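Local coordinates for protein putative tetR family transcription regulator (Shewanella loihica, PDB 3PPB) that probably binds DNA through an N-terminal helix-turn-helix of the TetR family and so regulates transcription, at the interface of chains A and B. Numbering follows the deposited sequence. Chains: chain A/B, putative tetR family transcription regulator.

Contact 1: the interface of chains A and B. Residues chain A 112-114, 118, 121, 155; chain B 166, 170.
The side chains of A:Met112, a selenomethionine, and B:Arg166 lie alongside each other at the apolar centre, pointing opposite ways. CG of A:Met112 lies 3.7 Å from CG of B:Arg166, so methylene packs on methylene. A:Arg121 comes in from another side, and its NH1 sits 3.3 Å from CD of B:Arg166. The two arginines meet tip to tip with their guanidinium planes turned 60° apart, so they do not stack. B:Arg166 has CG anti to its backbone N (chi1 166°) and then bends at chi2 and chi3. The bends fold the guanidinium back toward B:Asp170, one helical turn further on. NE and NH2 of B:Arg166 both grip OD1 of B:Asp170, with NE at 3.0 Å. They approach side-on and from the same face of the carboxylate, above its plane, while OD1 lies near the guanidinium plane. The remaining end nitrogen, NH1, crosses to chain A and donates to the backbone O of A:Met112 at 3.0 Å. This donor is tilted out of the carbonyl plane. A:Arg121 reaches B:Asp170 tip to tip and forms a salt bridge, with NH2 3.3 Å from OD1. Its hydrogen bonds to the two carboxylate oxygens are long and weak. The aspartate thus lies between two arginines, one from each chain, which would favour its charged form. The amide of A:Gln118 stacks on this carboxylate, the planes 19° apart and CD 3.9 Å from CG of B:Asp170. At the rim, water 1 joins OD2 of A:Asp155, 2.7 Å away, to OD2 of B:Asp170. It sits between two carboxylates of probably like charge and may ease their repulsion. This patch is part of the two-fold subunit interface and probably helps hold the dimer. B:Arg166 and B:Asp170 lie near the C-terminal end of helix 150-170. On chain A they meet the loop of A:Met112 to A:Pro114, the start of helix 118-128 and A:Asp155 of helix 150-170.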
loop_
_atom_site.group_PDB
_atom_site.type_symbol
_atom_site.label_atom_id
_atom_site.label_comp_id
_atom_site.label_asym_id
_atom_site.label_seq_id
_atom_site.Cartn_x
_atom_site.Cartn_y
_atom_site.Cartn_z
HETATM N N MSE A 112 0.812 -3.186 4.901
HETATM C CA MSE A 112 0.046 -4.056 4.016
HETATM C C MSE A 112 0.947 -4.933 3.165
HETATM O O MSE A 112 0.497 -5.532 2.174
HETATM C CB MSE A 112 -0.828 -3.177 3.119
HETATM C CG MSE A 112 -2.241 -3.666 3.060
HETATM SE SE MSE A 112 -3.374 -2.417 2.185
HETATM C CE MSE A 112 -2.412 -2.210 0.592
ATOM N N SER A 113 2.204 -5.057 3.604
ATOM C CA SER A 113 3.222 -5.794 2.897
ATOM C C SER A 113 3.285 -7.254 3.343
ATOM O O SER A 113 2.964 -7.557 4.501
ATOM C CB SER A 113 4.581 -5.118 3.105
ATOM O OG SER A 113 5.188 -5.500 4.331
ATOM N N PRO A 114 3.799 -8.155 2.465
ATOM C CA PRO A 114 3.985 -9.557 2.874
ATOM C C PRO A 114 5.093 -9.753 3.924
ATOM O O PRO A 114 5.284 -10.883 4.373
ATOM C CB PRO A 114 4.386 -10.264 1.561
ATOM C CG PRO A 114 4.074 -9.295 0.452
ATOM C CD PRO A 114 4.234 -7.945 1.066
ATOM N N GLN A 118 1.064 -12.550 8.888
ATOM C CA GLN A 118 -0.377 -12.304 8.746
ATOM C C GLN A 118 -1.070 -12.231 10.109
ATOM O O GLN A 118 -1.931 -11.367 10.295
ATOM C CB GLN A 118 -1.052 -13.367 7.864
ATOM C CG GLN A 118 -2.369 -12.886 7.239
ATOM C CD GLN A 118 -2.960 -13.872 6.258
ATOM O OE1 GLN A 118 -2.270 -14.422 5.384
ATOM N NE2 GLN A 118 -4.268 -14.087 6.360
ATOM N N ARG A 121 -0.441 -8.810 11.600
ATOM C CA ARG A 121 -1.237 -7.839 10.851
ATOM C C ARG A 121 -2.706 -7.931 11.293
ATOM O O ARG A 121 -3.376 -6.897 11.384
ATOM C CB ARG A 121 -1.103 -8.044 9.333
ATOM C CG ARG A 121 0.262 -7.610 8.773
ATOM C CD ARG A 121 0.296 -7.496 7.257
ATOM N NE ARG A 121 0.249 -8.794 6.567
ATOM C CZ ARG A 121 -0.797 -9.243 5.868
ATOM N NH1 ARG A 121 -1.903 -8.512 5.765
ATOM N NH2 ARG A 121 -0.746 -10.429 5.276
ATOM N N ASP A 155 -9.971 -3.371 4.974
ATOM C CA ASP A 155 -8.778 -3.319 4.115
ATOM C C ASP A 155 -8.880 -2.125 3.198
ATOM O O ASP A 155 -7.876 -1.468 2.925
ATOM C CB ASP A 155 -8.616 -4.597 3.281
ATOM C CG ASP A 155 -8.029 -5.777 4.029
ATOM O OD1 ASP A 155 -7.581 -5.587 5.178
ATOM O OD2 ASP A 155 -8.035 -6.893 3.466
ATOM N N ARG B 166 -4.627 -7.461 -1.428
ATOM C CA ARG B 166 -4.153 -7.896 -0.109
ATOM C C ARG B 166 -5.199 -8.851 0.444
ATOM O O ARG B 166 -4.873 -9.975 0.816
ATOM C CB ARG B 166 -3.955 -6.676 0.841
ATOM C CG ARG B 166 -3.775 -6.998 2.341
ATOM C CD ARG B 166 -2.345 -7.427 2.687
ATOM N NE ARG B 166 -2.064 -8.787 2.226
ATOM C CZ ARG B 166 -1.077 -9.131 1.400
ATOM N NH1 ARG B 166 -0.221 -8.218 0.960
ATOM N NH2 ARG B 166 -0.933 -10.392 1.020
ATOM N N ASP B 170 -4.869 -12.874 0.940
ATOM C CA ASP B 170 -5.030 -13.377 2.315
ATOM C C ASP B 170 -6.173 -14.385 2.408
ATOM O O ASP B 170 -6.139 -15.267 3.253
ATOM C CB ASP B 170 -5.327 -12.227 3.297
ATOM C CG ASP B 170 -4.190 -11.259 3.607
ATOM O OD1 ASP B 170 -3.040 -11.518 3.168
ATOM O OD2 ASP B 170 -4.457 -10.224 4.274
HETATM O O HOH W 1 -7.148 -9.117 4.671
#

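Contact 2: the interface of chains A and B. Residues chain A 148, 152-153, 156, 160, 191-192; chain B 160, 186-187, 191.
CG of A:Asn156 stands anti to its backbone N (chi1 179°), and CG of B:Gln160 stands anti to its carbonyl carbon with an extended chain beyond. These torsions bring the two amides together across the interface. NE2 of B:Gln160 donates to OD1 of A:Asn156 at 2.7 Å, almost straight at 170°. The bond lies in the carbonyl plane on a lone pair, and also in the amide plane of the glutamine. The amide planes themselves are well turned from each other. Second bonds on both sides help fix the amides. NE2 of B:Gln160 also reaches the backbone O of B:Leu187 at 3.1 Å, from above the carbonyl plane. ND2 of A:Asn156 donates to OE1 of A:Gln160 with poorer, bent geometry. Water 2 bridges OD1 of A:Asn156 and the backbone O of B:Gln160. The asparagine oxygen is therefore held by an amide and a water. Beside this network, the amides of A:Gln160 and B:Gln160 stack with planes 11° apart, and their CG atoms touch at 3.7 Å. B:Leu187 is the apolar plug, wedged among chain A side chains. Its CD2 meets CD2 of A:Tyr148 at 3.6 Å and also lies beside the backbone O of A:Ala191. Its other branch, CD1, packs against CG of A:Leu152 at 3.7 Å. The tyrosine ring and the leucine run side by side with their tips pointing opposite ways. Further along the ring, OH of A:Tyr148 rests 3.4 Å from the methyl CB of B:Ala186. A:Ala191 and B:Ala191 meet through both CA and CB, their CB atoms 3.8 Å apart, as close packing of the two helices 178-192 would need. The site packs helices 150-170 and 178-192 of both chains together. It probably helps hold the regulator as a dimer, as is usual for TetR proteins.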
loop_
_atom_site.group_PDB
_atom_site.type_symbol
_atom_site.label_atom_id
_atom_site.label_comp_id
_atom_site.label_asym_id
_atom_site.label_seq_id
_atom_site.Cartn_x
_atom_site.Cartn_y
_atom_site.Cartn_z
ATOM N N TYR A 148 -21.068 -4.531 2.535
ATOM C CA TYR A 148 -20.061 -5.381 1.879
ATOM C C TYR A 148 -19.384 -6.209 2.971
ATOM O O TYR A 148 -19.555 -5.825 4.129
ATOM C CB TYR A 148 -19.038 -4.529 1.106
ATOM C CG TYR A 148 -19.625 -3.457 0.206
ATOM C CD1 TYR A 148 -20.609 -3.763 -0.733
ATOM C CD2 TYR A 148 -19.153 -2.150 0.250
ATOM C CE1 TYR A 148 -21.150 -2.780 -1.567
ATOM C CE2 TYR A 148 -19.654 -1.168 -0.606
ATOM C CZ TYR A 148 -20.663 -1.485 -1.505
ATOM O OH TYR A 148 -21.195 -0.509 -2.315
ATOM N N LEU A 152 -13.205 -6.745 4.013
ATOM C CA LEU A 152 -12.876 -6.093 2.745
ATOM C C LEU A 152 -13.013 -4.583 2.939
ATOM O O LEU A 152 -12.175 -3.822 2.475
ATOM C CB LEU A 152 -13.803 -6.601 1.610
ATOM C CG LEU A 152 -13.646 -5.939 0.225
ATOM C CD1 LEU A 152 -12.192 -5.975 -0.292
ATOM C CD2 LEU A 152 -14.581 -6.560 -0.773
HETATM N N MSE A 153 -14.054 -4.155 3.657
HETATM C CA MSE A 153 -14.260 -2.732 3.915
HETATM C C MSE A 153 -13.112 -2.180 4.783
HETATM O O MSE A 153 -12.649 -1.088 4.498
HETATM C CB MSE A 153 -15.637 -2.502 4.558
HETATM C CG MSE A 153 -16.799 -2.898 3.619
HETATM SE SE MSE A 153 -18.494 -2.508 4.446
HETATM C CE MSE A 153 -18.598 -0.637 4.091
ATOM N N ASN A 156 -10.104 -1.848 2.706
ATOM C CA ASN A 156 -10.326 -0.734 1.808
ATOM C C ASN A 156 -10.017 0.581 2.523
ATOM O O ASN A 156 -9.335 1.418 1.934
ATOM C CB ASN A 156 -11.738 -0.767 1.234
ATOM C CG ASN A 156 -11.988 0.387 0.324
ATOM O OD1 ASN A 156 -11.438 0.480 -0.787
ATOM N ND2 ASN A 156 -12.681 1.353 0.876
ATOM N N GLN A 160 -7.104 3.139 1.254
ATOM C CA GLN A 160 -7.403 4.532 0.931
ATOM C C GLN A 160 -6.602 5.459 1.812
ATOM O O GLN A 160 -6.143 6.492 1.333
ATOM C CB GLN A 160 -8.897 4.836 1.028
ATOM C CG GLN A 160 -9.679 4.101 -0.062
ATOM C CD GLN A 160 -11.080 4.582 -0.131
ATOM O OE1 GLN A 160 -11.917 4.235 0.717
ATOM N NE2 GLN A 160 -11.369 5.404 -1.130
ATOM N N ALA A 191 -16.738 5.541 -0.993
ATOM C CA ALA A 191 -16.474 4.119 -1.265
ATOM C C ALA A 191 -17.414 3.247 -0.449
ATOM O O ALA A 191 -17.929 2.270 -0.969
ATOM C CB ALA A 191 -15.017 3.759 -0.916
HETATM N N MSE A 192 -17.661 3.637 0.815
HETATM C CA MSE A 192 -18.461 2.915 1.819
HETATM C C MSE A 192 -19.941 3.230 1.844
HETATM O O MSE A 192 -20.722 2.404 2.298
HETATM C CB MSE A 192 -17.965 3.283 3.230
HETATM C CG MSE A 192 -16.512 2.985 3.516
HETATM SE SE MSE A 192 -16.253 3.113 5.430
HETATM C CE MSE A 192 -16.340 5.061 5.662
ATOM N N GLN B 160 -6.797 1.307 -3.505
ATOM C CA GLN B 160 -7.929 0.373 -3.454
ATOM C C GLN B 160 -7.568 -0.937 -4.115
ATOM O O GLN B 160 -7.963 -1.985 -3.614
ATOM C CB GLN B 160 -9.195 0.955 -4.054
ATOM C CG GLN B 160 -9.725 2.106 -3.199
ATOM C CD GLN B 160 -11.097 2.506 -3.647
ATOM O OE1 GLN B 160 -11.258 3.157 -4.676
ATOM N NE2 GLN B 160 -12.113 2.087 -2.891
ATOM N N ALA B 186 -17.627 -2.528 -6.225
ATOM C CA ALA B 186 -18.545 -1.510 -5.689
ATOM C C ALA B 186 -17.769 -0.477 -4.867
ATOM O O ALA B 186 -17.965 0.723 -5.079
ATOM C CB ALA B 186 -19.632 -2.164 -4.854
ATOM N N LEU B 187 -16.809 -0.936 -4.008
ATOM C CA LEU B 187 -15.987 -0.021 -3.208
ATOM C C LEU B 187 -15.131 0.835 -4.121
ATOM O O LEU B 187 -15.012 2.022 -3.883
ATOM C CB LEU B 187 -15.084 -0.778 -2.213
ATOM C CG LEU B 187 -15.767 -1.412 -0.995
ATOM C CD1 LEU B 187 -14.966 -2.599 -0.509
ATOM C CD2 LEU B 187 -16.045 -0.382 0.128
ATOM N N ALA B 191 -16.218 5.001 -4.767
ATOM C CA ALA B 191 -15.293 6.050 -4.303
ATOM C C ALA B 191 -15.265 7.200 -5.303
ATOM O O ALA B 191 -15.296 8.348 -4.889
ATOM C CB ALA B 191 -13.886 5.483 -4.130
HETATM O O HOH W 2 -10.498 -1.929 -1.785
#

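The C-alpha centres of contact 1 and contact 2 lie about 16 Å apart. Helix 150-170 of both chains runs through both contacts. In chain A, A:Asp155 belongs to contact 1 and its neighbour A:Asn156 to contact 2. In chain B, B:Gln160 serves contact 2, while B:Arg166 and B:Asp170, nearer the C-terminal end of the helix, serve contact 1. Contact 1 adds the 112-114 loop and helix 118-128, whereas contact 2 adds helix 178-192. The two-fold axis gives each contact a twin with the chains exchanged. Together they would fix how the subunits are oriented, and probably the spacing of the two DNA-binding domains.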